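Local atomic coordinates of putative methyl-accepting chemotaxis signal transduction protein (Campylobacter jejuni subsp. jejuni serotype O:2, PDB entry 4XMR), a protein that probably senses amino acids such as isoleucine through a periplasmic tandem-PAS (double Cache) domain and relays their binding across the membrane to steer chemotaxis. Residues S38-L43 with G155-D160; N123-T128 with I141-A146; N80-L85 with K113-E118. All blocks are in the same frame, centred on the assembly; numbering follows the deposited sequence.

Contact 1 (S38-L43 with G155-D160). With ILE (isoleucine), chain E.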
loop_
_atom_site.group_PDB
_atom_site.type_symbol
_atom_site.label_atom_id
_atom_site.label_comp_id
_atom_site.label_asym_id
_atom_site.label_seq_id
_atom_site.Cartn_x
_atom_site.Cartn_y
_atom_site.Cartn_z
ATOM N N SER B 38 5.361 -9.003 5.445
ATOM C CA SER B 38 4.252 -9.641 6.148
ATOM C C SER B 38 3.653 -10.767 5.317
ATOM O O SER B 38 3.355 -11.846 5.837
ATOM C CB SER B 38 3.179 -8.622 6.541
ATOM O OG SER B 38 3.678 -7.734 7.537
ATOM N N PHE B 39 3.498 -10.518 4.024
ATOM C CA PHE B 39 2.988 -11.524 3.100
ATOM C C PHE B 39 3.880 -12.765 3.136
ATOM O O PHE B 39 3.396 -13.893 3.195
ATOM C CB PHE B 39 2.961 -10.907 1.696
ATOM C CG PHE B 39 2.711 -11.884 0.572
ATOM C CD1 PHE B 39 1.421 -12.148 0.139
ATOM C CD2 PHE B 39 3.772 -12.492 -0.090
ATOM C CE1 PHE B 39 1.190 -13.012 -0.925
ATOM C CE2 PHE B 39 3.554 -13.369 -1.145
ATOM C CZ PHE B 39 2.261 -13.622 -1.568
ATOM N N THR B 40 5.188 -12.550 3.071
ATOM C CA THR B 40 6.139 -13.651 3.019
ATOM C C THR B 40 6.125 -14.457 4.316
ATOM O O THR B 40 6.186 -15.687 4.285
ATOM C CB THR B 40 7.555 -13.113 2.692
ATOM O OG1 THR B 40 7.490 -12.403 1.450
ATOM C CG2 THR B 40 8.560 -14.247 2.548
ATOM N N ARG B 41 6.005 -13.772 5.451
ATOM C CA ARG B 41 5.889 -14.450 6.743
ATOM C C ARG B 41 4.620 -15.293 6.830
ATOM O O ARG B 41 4.637 -16.402 7.367
ATOM C CB ARG B 41 5.903 -13.445 7.893
ATOM C CG ARG B 41 7.284 -12.918 8.267
ATOM C CD ARG B 41 7.225 -12.154 9.586
ATOM N NE ARG B 41 6.586 -10.862 9.396
ATOM C CZ ARG B 41 7.249 -9.746 9.125
ATOM N NH1 ARG B 41 8.575 -9.764 9.043
ATOM N NH2 ARG B 41 6.589 -8.613 8.953
ATOM N N ALA B 42 3.512 -14.762 6.322
ATOM C CA ALA B 42 2.253 -15.500 6.338
ATOM C C ALA B 42 2.372 -16.771 5.495
ATOM O O ALA B 42 1.899 -17.847 5.891
ATOM C CB ALA B 42 1.110 -14.621 5.847
ATOM N N LEU B 43 2.991 -16.642 4.326
ATOM C CA LEU B 43 3.198 -17.777 3.437
ATOM C C LEU B 43 4.066 -18.843 4.122
ATOM O O LEU B 43 3.732 -20.028 4.093
ATOM C CB LEU B 43 3.810 -17.298 2.121
ATOM C CG LEU B 43 4.117 -18.361 1.072
ATOM C CD1 LEU B 43 2.951 -19.321 0.865
ATOM C CD2 LEU B 43 4.442 -17.656 -0.238
ATOM N N GLY B 155 13.401 -25.913 3.066
ATOM C CA GLY B 155 13.861 -25.230 1.883
ATOM C C GLY B 155 13.790 -23.750 2.121
ATOM O O GLY B 155 13.561 -23.310 3.248
ATOM N N VAL B 156 14.003 -22.986 1.062
ATOM C CA VAL B 156 13.950 -21.538 1.152
ATOM C C VAL B 156 12.808 -21.014 0.285
ATOM O O VAL B 156 12.760 -21.253 -0.923
ATOM C CB VAL B 156 15.279 -20.886 0.738
ATOM C CG1 VAL B 156 15.135 -19.373 0.742
ATOM C CG2 VAL B 156 16.405 -21.335 1.689
ATOM N N LEU B 157 11.878 -20.321 0.929
ATOM C CA LEU B 157 10.779 -19.649 0.247
ATOM C C LEU B 157 11.277 -18.359 -0.381
ATOM O O LEU B 157 12.020 -17.602 0.263
ATOM C CB LEU B 157 9.701 -19.317 1.263
ATOM C CG LEU B 157 8.543 -18.453 0.775
ATOM C CD1 LEU B 157 7.682 -19.223 -0.224
ATOM C CD2 LEU B 157 7.713 -17.980 1.962
ATOM N N GLY B 158 10.865 -18.090 -1.618
ATOM C CA GLY B 158 11.149 -16.824 -2.259
ATOM C C GLY B 158 9.903 -16.222 -2.880
ATOM O O GLY B 158 9.039 -16.938 -3.417
ATOM N N VAL B 159 9.810 -14.900 -2.778
ATOM C CA VAL B 159 8.733 -14.121 -3.378
ATOM C C VAL B 159 9.359 -12.998 -4.198
ATOM O O VAL B 159 10.111 -12.182 -3.645
ATOM C CB VAL B 159 7.805 -13.532 -2.291
ATOM C CG1 VAL B 159 6.769 -12.600 -2.913
ATOM C CG2 VAL B 159 7.140 -14.652 -1.485
ATOM N N ASP B 160 9.075 -12.965 -5.500
ATOM C CA ASP B 160 9.624 -11.934 -6.373
ATOM C C ASP B 160 8.552 -10.909 -6.694
ATOM O O ASP B 160 7.486 -11.253 -7.237
ATOM C CB ASP B 160 10.119 -12.502 -7.712
ATOM C CG ASP B 160 11.278 -13.473 -7.579
ATOM O OD1 ASP B 160 11.910 -13.558 -6.509
ATOM O OD2 ASP B 160 11.557 -14.155 -8.588
HETATM N N ILE E . 14.124 -14.750 -9.206
HETATM C CA ILE E . 14.769 -15.982 -8.781
HETATM C C ILE E . 16.152 -16.034 -9.414
HETATM O O ILE E . 17.053 -16.699 -8.915
HETATM C CB ILE E . 13.920 -17.228 -9.147
HETATM C CG1 ILE E . 14.440 -18.458 -8.398
HETATM C CG2 ILE E . 13.889 -17.459 -10.652
HETATM C CD1 ILE E . 13.519 -19.664 -8.474
HETATM O OXT ILE E . 16.395 -15.372 -10.426
#

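Contact 2 (N123-T128 with I141-A146)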
loop_
_atom_site.group_PDB
_atom_site.type_symbol
_atom_site.label_atom_id
_atom_site.label_comp_id
_atom_site.label_asym_id
_atom_site.label_seq_id
_atom_site.Cartn_x
_atom_site.Cartn_y
_atom_site.Cartn_z
ATOM N N ASN B 123 17.456 -15.796 10.703
ATOM C CA ASN B 123 16.099 -16.092 11.125
ATOM C C ASN B 123 15.137 -15.184 10.387
ATOM O O ASN B 123 13.930 -15.406 10.374
ATOM C CB ASN B 123 15.962 -15.828 12.623
ATOM C CG ASN B 123 15.819 -17.097 13.432
ATOM O OD1 ASN B 123 16.052 -18.197 12.934
ATOM N ND2 ASN B 123 15.433 -16.948 14.694
ATOM N N ASP B 124 15.695 -14.147 9.775
ATOM C CA ASP B 124 14.903 -13.062 9.232
ATOM C C ASP B 124 14.524 -13.287 7.780
ATOM O O ASP B 124 15.064 -14.160 7.101
ATOM C CB ASP B 124 15.675 -11.746 9.342
ATOM C CG ASP B 124 16.016 -11.391 10.771
ATOM O OD1 ASP B 124 15.231 -11.747 11.677
ATOM O OD2 ASP B 124 17.068 -10.758 10.990
ATOM N N ILE B 125 13.574 -12.490 7.314
ATOM C CA ILE B 125 13.358 -12.353 5.891
ATOM C C ILE B 125 14.573 -11.643 5.330
ATOM O O ILE B 125 15.072 -10.674 5.919
ATOM C CB ILE B 125 12.110 -11.529 5.593
ATOM C CG1 ILE B 125 10.882 -12.283 6.074
ATOM C CG2 ILE B 125 12.003 -11.210 4.092
ATOM C CD1 ILE B 125 9.645 -11.504 5.958
ATOM N N PHE B 126 15.077 -12.156 4.220
ATOM C CA PHE B 126 16.122 -11.482 3.484
ATOM C C PHE B 126 15.506 -10.736 2.315
ATOM O O PHE B 126 14.671 -11.283 1.592
ATOM C CB PHE B 126 17.184 -12.468 2.993
ATOM C CG PHE B 126 18.344 -11.800 2.325
ATOM C CD1 PHE B 126 19.296 -11.125 3.077
ATOM C CD2 PHE B 126 18.483 -11.831 0.951
ATOM C CE1 PHE B 126 20.363 -10.497 2.466
ATOM C CE2 PHE B 126 19.550 -11.203 0.331
ATOM C CZ PHE B 126 20.494 -10.539 1.091
ATOM N N VAL B 127 15.923 -9.490 2.132
ATOM C CA VAL B 127 15.458 -8.687 1.014
ATOM C C VAL B 127 16.646 -8.427 0.102
ATOM O O VAL B 127 17.626 -7.797 0.516
ATOM C CB VAL B 127 14.897 -7.338 1.485
ATOM C CG1 VAL B 127 14.335 -6.554 0.299
ATOM C CG2 VAL B 127 13.840 -7.541 2.568
ATOM N N THR B 128 16.585 -8.914 -1.128
ATOM C CA THR B 128 17.679 -8.721 -2.058
ATOM C C THR B 128 17.658 -7.322 -2.649
ATOM O O THR B 128 16.604 -6.690 -2.736
ATOM C CB THR B 128 17.605 -9.692 -3.255
ATOM O OG1 THR B 128 16.491 -9.349 -4.090
ATOM C CG2 THR B 128 17.475 -11.122 -2.790
ATOM N N ILE B 141 12.643 -7.496 -6.837
ATOM C CA ILE B 141 13.147 -7.564 -5.482
ATOM C C ILE B 141 12.612 -8.863 -4.907
ATOM O O ILE B 141 11.409 -9.166 -5.032
ATOM C CB ILE B 141 12.625 -6.395 -4.645
ATOM C CG1 ILE B 141 13.205 -5.077 -5.176
ATOM C CG2 ILE B 141 12.958 -6.599 -3.163
ATOM C CD1 ILE B 141 12.419 -3.848 -4.744
ATOM N N THR B 142 13.507 -9.646 -4.310
ATOM C CA THR B 142 13.145 -10.940 -3.744
ATOM C C THR B 142 13.129 -10.892 -2.223
ATOM O O THR B 142 14.058 -10.360 -1.594
ATOM C CB THR B 142 14.118 -12.038 -4.214
ATOM O OG1 THR B 142 14.011 -12.181 -5.632
ATOM C CG2 THR B 142 13.799 -13.379 -3.559
ATOM N N TYR B 143 12.053 -11.428 -1.648
ATOM C CA TYR B 143 11.924 -11.601 -0.217
ATOM C C TYR B 143 12.064 -13.085 0.016
ATOM O O TYR B 143 11.309 -13.869 -0.563
ATOM C CB TYR B 143 10.553 -11.103 0.248
ATOM C CG TYR B 143 10.344 -9.653 -0.114
ATOM C CD1 TYR B 143 9.914 -9.291 -1.385
ATOM C CD2 TYR B 143 10.620 -8.642 0.794
ATOM C CE1 TYR B 143 9.754 -7.968 -1.740
ATOM C CE2 TYR B 143 10.466 -7.300 0.439
ATOM C CZ TYR B 143 10.031 -6.978 -0.830
ATOM O OH TYR B 143 9.844 -5.674 -1.217
ATOM N N SER B 144 13.028 -13.505 0.828
ATOM C CA SER B 144 13.213 -14.928 1.057
ATOM C C SER B 144 13.261 -15.279 2.535
ATOM O O SER B 144 13.581 -14.438 3.386
ATOM C CB SER B 144 14.445 -15.466 0.329
ATOM O OG SER B 144 15.627 -14.832 0.790
ATOM N N LYS B 145 12.930 -16.529 2.835
ATOM C CA LYS B 145 12.879 -16.984 4.207
ATOM C C LYS B 145 13.076 -18.480 4.248
ATOM O O LYS B 145 12.417 -19.218 3.518
ATOM C CB LYS B 145 11.538 -16.620 4.848
ATOM C CG LYS B 145 11.473 -16.964 6.326
ATOM C CD LYS B 145 10.727 -15.909 7.112
ATOM C CE LYS B 145 11.346 -15.699 8.490
ATOM N NZ LYS B 145 11.504 -16.969 9.260
ATOM N N ALA B 146 13.982 -18.933 5.106
ATOM C CA ALA B 146 14.191 -20.355 5.281
ATOM C C ALA B 146 12.984 -20.924 5.999
ATOM O O ALA B 146 12.512 -20.354 6.990
ATOM C CB ALA B 146 15.460 -20.616 6.077
HETATM O O HOH W 1 15.726 -12.592 -0.733
#

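Contact 3 (N80-L85 with K113-E118). With ILE (isoleucine), chain E.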
loop_
_atom_site.group_PDB
_atom_site.type_symbol
_atom_site.label_atom_id
_atom_site.label_comp_id
_atom_site.label_asym_id
_atom_site.label_seq_id
_atom_site.Cartn_x
_atom_site.Cartn_y
_atom_site.Cartn_z
ATOM N N ASN B 80 6.813 -14.207 -9.167
ATOM C CA ASN B 80 7.183 -15.593 -8.923
ATOM C C ASN B 80 7.041 -15.843 -7.431
ATOM O O ASN B 80 7.393 -14.981 -6.614
ATOM C CB ASN B 80 8.661 -15.848 -9.256
ATOM C CG ASN B 80 8.997 -15.669 -10.721
ATOM O OD1 ASN B 80 8.368 -16.250 -11.607
ATOM N ND2 ASN B 80 10.046 -14.912 -10.976
ATOM N N VAL B 81 6.540 -17.016 -7.069
ATOM C CA VAL B 81 6.519 -17.464 -5.682
ATOM C C VAL B 81 7.017 -18.900 -5.705
ATOM O O VAL B 81 6.525 -19.695 -6.502
ATOM C CB VAL B 81 5.109 -17.366 -5.068
ATOM C CG1 VAL B 81 5.101 -17.912 -3.655
ATOM C CG2 VAL B 81 4.616 -15.931 -5.080
ATOM N N TYR B 82 7.991 -19.243 -4.861
ATOM C CA TYR B 82 8.681 -20.510 -5.026
ATOM C C TYR B 82 9.277 -21.052 -3.746
ATOM O O TYR B 82 9.530 -20.308 -2.790
ATOM C CB TYR B 82 9.774 -20.398 -6.100
ATOM C CG TYR B 82 10.654 -19.181 -5.985
ATOM C CD1 TYR B 82 10.278 -17.986 -6.587
ATOM C CD2 TYR B 82 11.866 -19.222 -5.296
ATOM C CE1 TYR B 82 11.079 -16.858 -6.501
ATOM C CE2 TYR B 82 12.678 -18.102 -5.208
ATOM C CZ TYR B 82 12.278 -16.925 -5.814
ATOM O OH TYR B 82 13.102 -15.825 -5.725
ATOM N N LEU B 83 9.516 -22.360 -3.747
ATOM C CA LEU B 83 10.236 -23.028 -2.672
ATOM C C LEU B 83 11.464 -23.715 -3.248
ATOM O O LEU B 83 11.344 -24.644 -4.050
ATOM C CB LEU B 83 9.333 -24.041 -1.961
ATOM C CG LEU B 83 9.950 -24.775 -0.762
ATOM C CD1 LEU B 83 10.318 -23.807 0.362
ATOM C CD2 LEU B 83 9.021 -25.888 -0.263
ATOM N N GLY B 84 12.643 -23.225 -2.867
ATOM C CA GLY B 84 13.894 -23.849 -3.274
ATOM C C GLY B 84 14.313 -24.949 -2.318
ATOM O O GLY B 84 14.344 -24.741 -1.120
ATOM N N LEU B 85 14.664 -26.115 -2.852
ATOM C CA LEU B 85 15.051 -27.263 -2.020
ATOM C C LEU B 85 16.571 -27.455 -1.957
ATOM O O LEU B 85 17.292 -26.977 -2.827
ATOM C CB LEU B 85 14.391 -28.541 -2.556
ATOM C CG LEU B 85 12.869 -28.475 -2.742
ATOM C CD1 LEU B 85 12.318 -29.756 -3.358
ATOM C CD2 LEU B 85 12.155 -28.156 -1.431
ATOM N N LYS B 113 22.840 -18.863 -4.973
ATOM C CA LYS B 113 22.208 -17.551 -5.088
ATOM C C LYS B 113 22.002 -16.878 -3.741
ATOM O O LYS B 113 21.800 -17.544 -2.728
ATOM C CB LYS B 113 20.888 -17.645 -5.855
ATOM C CG LYS B 113 21.122 -17.876 -7.330
ATOM C CD LYS B 113 19.845 -17.866 -8.129
ATOM C CE LYS B 113 20.135 -18.035 -9.617
ATOM N NZ LYS B 113 18.896 -18.093 -10.446
ATOM N N ASP B 114 22.072 -15.549 -3.739
ATOM C CA ASP B 114 21.999 -14.782 -2.502
ATOM C C ASP B 114 20.676 -14.969 -1.771
ATOM O O ASP B 114 20.666 -15.153 -0.551
ATOM C CB ASP B 114 22.272 -13.295 -2.760
ATOM C CG ASP B 114 23.738 -12.928 -2.579
ATOM O OD1 ASP B 114 24.592 -13.838 -2.591
ATOM O OD2 ASP B 114 24.034 -11.725 -2.424
ATOM N N TRP B 115 19.559 -14.945 -2.502
ATOM C CA TRP B 115 18.261 -15.103 -1.847
ATOM C C TRP B 115 18.196 -16.433 -1.116
ATOM O O TRP B 115 17.546 -16.551 -0.079
ATOM C CB TRP B 115 17.078 -14.943 -2.820
ATOM C CG TRP B 115 16.970 -15.973 -3.926
ATOM C CD1 TRP B 115 17.329 -15.804 -5.235
ATOM C CD2 TRP B 115 16.427 -17.300 -3.830
ATOM N NE1 TRP B 115 17.070 -16.944 -5.951
ATOM C CE2 TRP B 115 16.521 -17.880 -5.110
ATOM C CE3 TRP B 115 15.892 -18.062 -2.781
ATOM C CZ2 TRP B 115 16.090 -19.178 -5.374
ATOM C CZ3 TRP B 115 15.462 -19.349 -3.047
ATOM C CH2 TRP B 115 15.565 -19.895 -4.331
ATOM N N TYR B 116 18.897 -17.425 -1.651
ATOM C CA TYR B 116 18.905 -18.744 -1.044
ATOM C C TYR B 116 19.905 -18.776 0.113
ATOM O O TYR B 116 19.545 -19.080 1.252
ATOM C CB TYR B 116 19.223 -19.810 -2.100
ATOM C CG TYR B 116 19.157 -21.233 -1.597
ATOM C CD1 TYR B 116 20.285 -21.863 -1.095
ATOM C CD2 TYR B 116 17.966 -21.951 -1.633
ATOM C CE1 TYR B 116 20.229 -23.153 -0.638
ATOM C CE2 TYR B 116 17.905 -23.250 -1.176
ATOM C CZ TYR B 116 19.039 -23.842 -0.678
ATOM O OH TYR B 116 18.988 -25.136 -0.220
ATOM N N GLN B 117 21.155 -18.435 -0.170
ATOM C CA GLN B 117 22.194 -18.542 0.846
ATOM C C GLN B 117 21.986 -17.602 2.031
ATOM O O GLN B 117 22.212 -17.985 3.176
ATOM C CB GLN B 117 23.577 -18.377 0.223
ATOM C CG GLN B 117 24.008 -19.610 -0.554
ATOM C CD GLN B 117 24.169 -20.837 0.334
ATOM O OE1 GLN B 117 24.700 -20.754 1.445
ATOM N NE2 GLN B 117 23.710 -21.984 -0.152
ATOM N N GLU B 118 21.519 -16.389 1.771
ATOM C CA GLU B 118 21.336 -15.435 2.866
ATOM C C GLU B 118 20.191 -15.826 3.795
ATOM O O GLU B 118 20.243 -15.573 4.996
ATOM C CB GLU B 118 21.166 -14.010 2.337
ATOM C CG GLU B 118 22.417 -13.463 1.668
ATOM C CD GLU B 118 23.614 -13.459 2.602
ATOM O OE1 GLU B 118 23.453 -13.057 3.773
ATOM O OE2 GLU B 118 24.710 -13.871 2.166
HETATM N N ILE E . 14.124 -14.750 -9.206
HETATM C CA ILE E . 14.769 -15.982 -8.781
HETATM C C ILE E . 16.152 -16.034 -9.414
HETATM O O ILE E . 17.053 -16.699 -8.915
HETATM C CB ILE E . 13.920 -17.228 -9.147
HETATM C CG1 ILE E . 14.440 -18.458 -8.398
HETATM C CG2 ILE E . 13.889 -17.459 -10.652
HETATM C CD1 ILE E . 13.519 -19.664 -8.474
HETATM O OXT ILE E . 16.395 -15.372 -10.426
#

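Contact 1 (S38-L43 with G155-D160)
Thr40 and Val159 mark the closest approach of the two backbones, their CA atoms 6.9 Å apart, where helix 38-43 lies over strand 155-160. The short axes come within 9.4 Å and run at 144° to each other, nearer antiparallel than perpendicular. No hydrogen bond joins the segments; the contact is van der Waals packing, mostly between side chains. Leu157 and Val159, two residues apart on the strand, both point at the helix. The branched end of Leu157 serves two helix residues: its CD1 meets Leu43 CD2 at 3.6 Å, and its CD2 lies 3.6 Å from the carbonyl O of Thr40. Val159 likewise divides its methyls. CG1, anti to the backbone N (chi1 174°), stands 3.7 Å from Phe39 CE2, while CG2 sits in the plane of the Phe39 ring at its edge and is 3.7 Å from Thr40 OG1. A threonine hydroxyl can be tolerated among these methyls because OG1 is hydrogen-bonded to Asn36 O, one turn earlier in the helix. Phe39 also makes an edge-to-face pair with Tyr72 of helix 58-76 and packs on Ser75 of the second subunit. Beyond Val159 the strand turns its other face to the ligand: Asp160 OD2 accepts a hydrogen bond of 2.7 Å from the N of the bound isoleucine, a carboxylate being well suited to an ammonium group. Strand 155-160 is thus two-sided: Leu157 and Val159 offer the helix hydrocarbon, while buried Asp160 has both oxygens satisfied, OD1 by Tyr82 OH and Thr142 OG1, OD2 by Asn80 ND2 and the ligand N.

Contact 2 (N123-T128 with I141-A146)
Val127 and Tyr143 send their side chains alongside each other to the same face of the sheet, as a non-hydrogen-bonded pair of the antiparallel beta hairpin that forms one edge of the membrane-distal PAS-like sheet. Val127 CG2 approaches Tyr143 CD2 obliquely at 3.8 Å, and its other methyl, CG1, packs on Ile141 CG2 at 3.7 Å. Ile125 adds its CG2 at the edge of the tyrosine ring, near the ring plane. Beta-branched residues and an aromatic suit this face, which packs against helix 9-48; Tyr143 OH is hydrogen-bonded to Asn36 there. Lys145 crosses Ile125 at about a right angle, its CD 3.8 Å from Ile125 CG1. The lysine chain is kinked rather than fully extended, and NZ makes a weak hydrogen bond of 3.1 Å to Asn123 O besides its salt bridge to Glu44. On the opposite face, Phe126 and Ser144 form the hydrogen-bonded pair, exchanging backbone N-H and carbonyl in both directions. The small serine places OG at the edge of the Phe126 ring, and the same oxygen is hydrogen-bonded to Trp115 O of helix 114-120. At Thr128 the side chain joins the backbone bonding: OG1, set between its own backbone N and carbonyl carbon (chi1 69°), accepts the N-H of Thr142 at 3.0 Å and 162°, while Thr128 N bonds to Thr142 O. Between the strands and helix 114-120, one water donates to Phe126 O at 2.9 Å and to Ser144 OG at 2.7 Å.

Contact 3 (N80-L85 with K113-E118)
Tyr82 and Trp115 form the aromatic core of this contact, a T-shaped pair between strand 80-84 and helix 114-118. The edge of Tyr82 faces the six-membered ring of Trp115, with the planes at 70° and the centroids 4.9 Å apart. Tyr82 CE2 is the touching atom, lying above the indole face somewhat toward its rim and 3.5 Å from Trp115 CH2. The other indole face is covered by CB of its neighbour Tyr116.

Close packing shapes the rest of the protein-protein surface. A beta carbon placed on Gly84 would fall 3.1 Å from Trp115 CH2, so the lack of a side chain lets the indole edge approach the strand. The Tyr116 ring presents its edge to the same glycine, CE2 lying 3.9 Å from Gly84 O.

Apolar contact with the bound isoleucine uses the two aromatic rings differently. The ligand CD1 methyl sits 3.6 Å above the centre of the Tyr82 ring, whereas its CG1 is 3.5 Å from Trp115 CZ2.

The polar contacts of these two segments with the ligand go to its carboxylate. Its O receives Trp115 NE1 at 3.0 Å, with an N-H...O angle of 156°, and Lys113 NZ at 2.8 Å, delivered by a lysine chain extended beyond CG. Lys113 NZ is also bonded to Leu108 O and Thr134 OG1, which hold it in place; the hydroxyl of Tyr82 is held by Asp160 OD1.

Trp115 therefore does double duty, its ring packing on Tyr82 and its N-H gripping the ligand. Two donors on one carboxylate oxygen, one of them probably a cation, suit recognition of the carboxylate, one of the groups shared by amino acids, while Tyr82 and Trp115 meet the hydrocarbon side chain.

Overall arrangement
The three contacts sit together in the first sensor domain, with centres about 7 Å (contacts 1 and 2), 8 Å (2 and 3) and 10 Å (1 and 3) apart. All reach the same antiparallel sheet, in which strands 80-84, 152-162, 139-149 and 126-132 follow side by side. Along the chain contact 3 closes before contact 2 opens, and both are nested inside the loop closed by contact 1. Contact 1 joins one sheet face to helix 9-48, contact 3 joins the other to helix 114-120 and the ligand, and contact 2 pairs the edge strand 126-132 with 139-149. The ligand and the long helix lie on opposite faces of one sheet, an arrangement consistent with signalling through that helix.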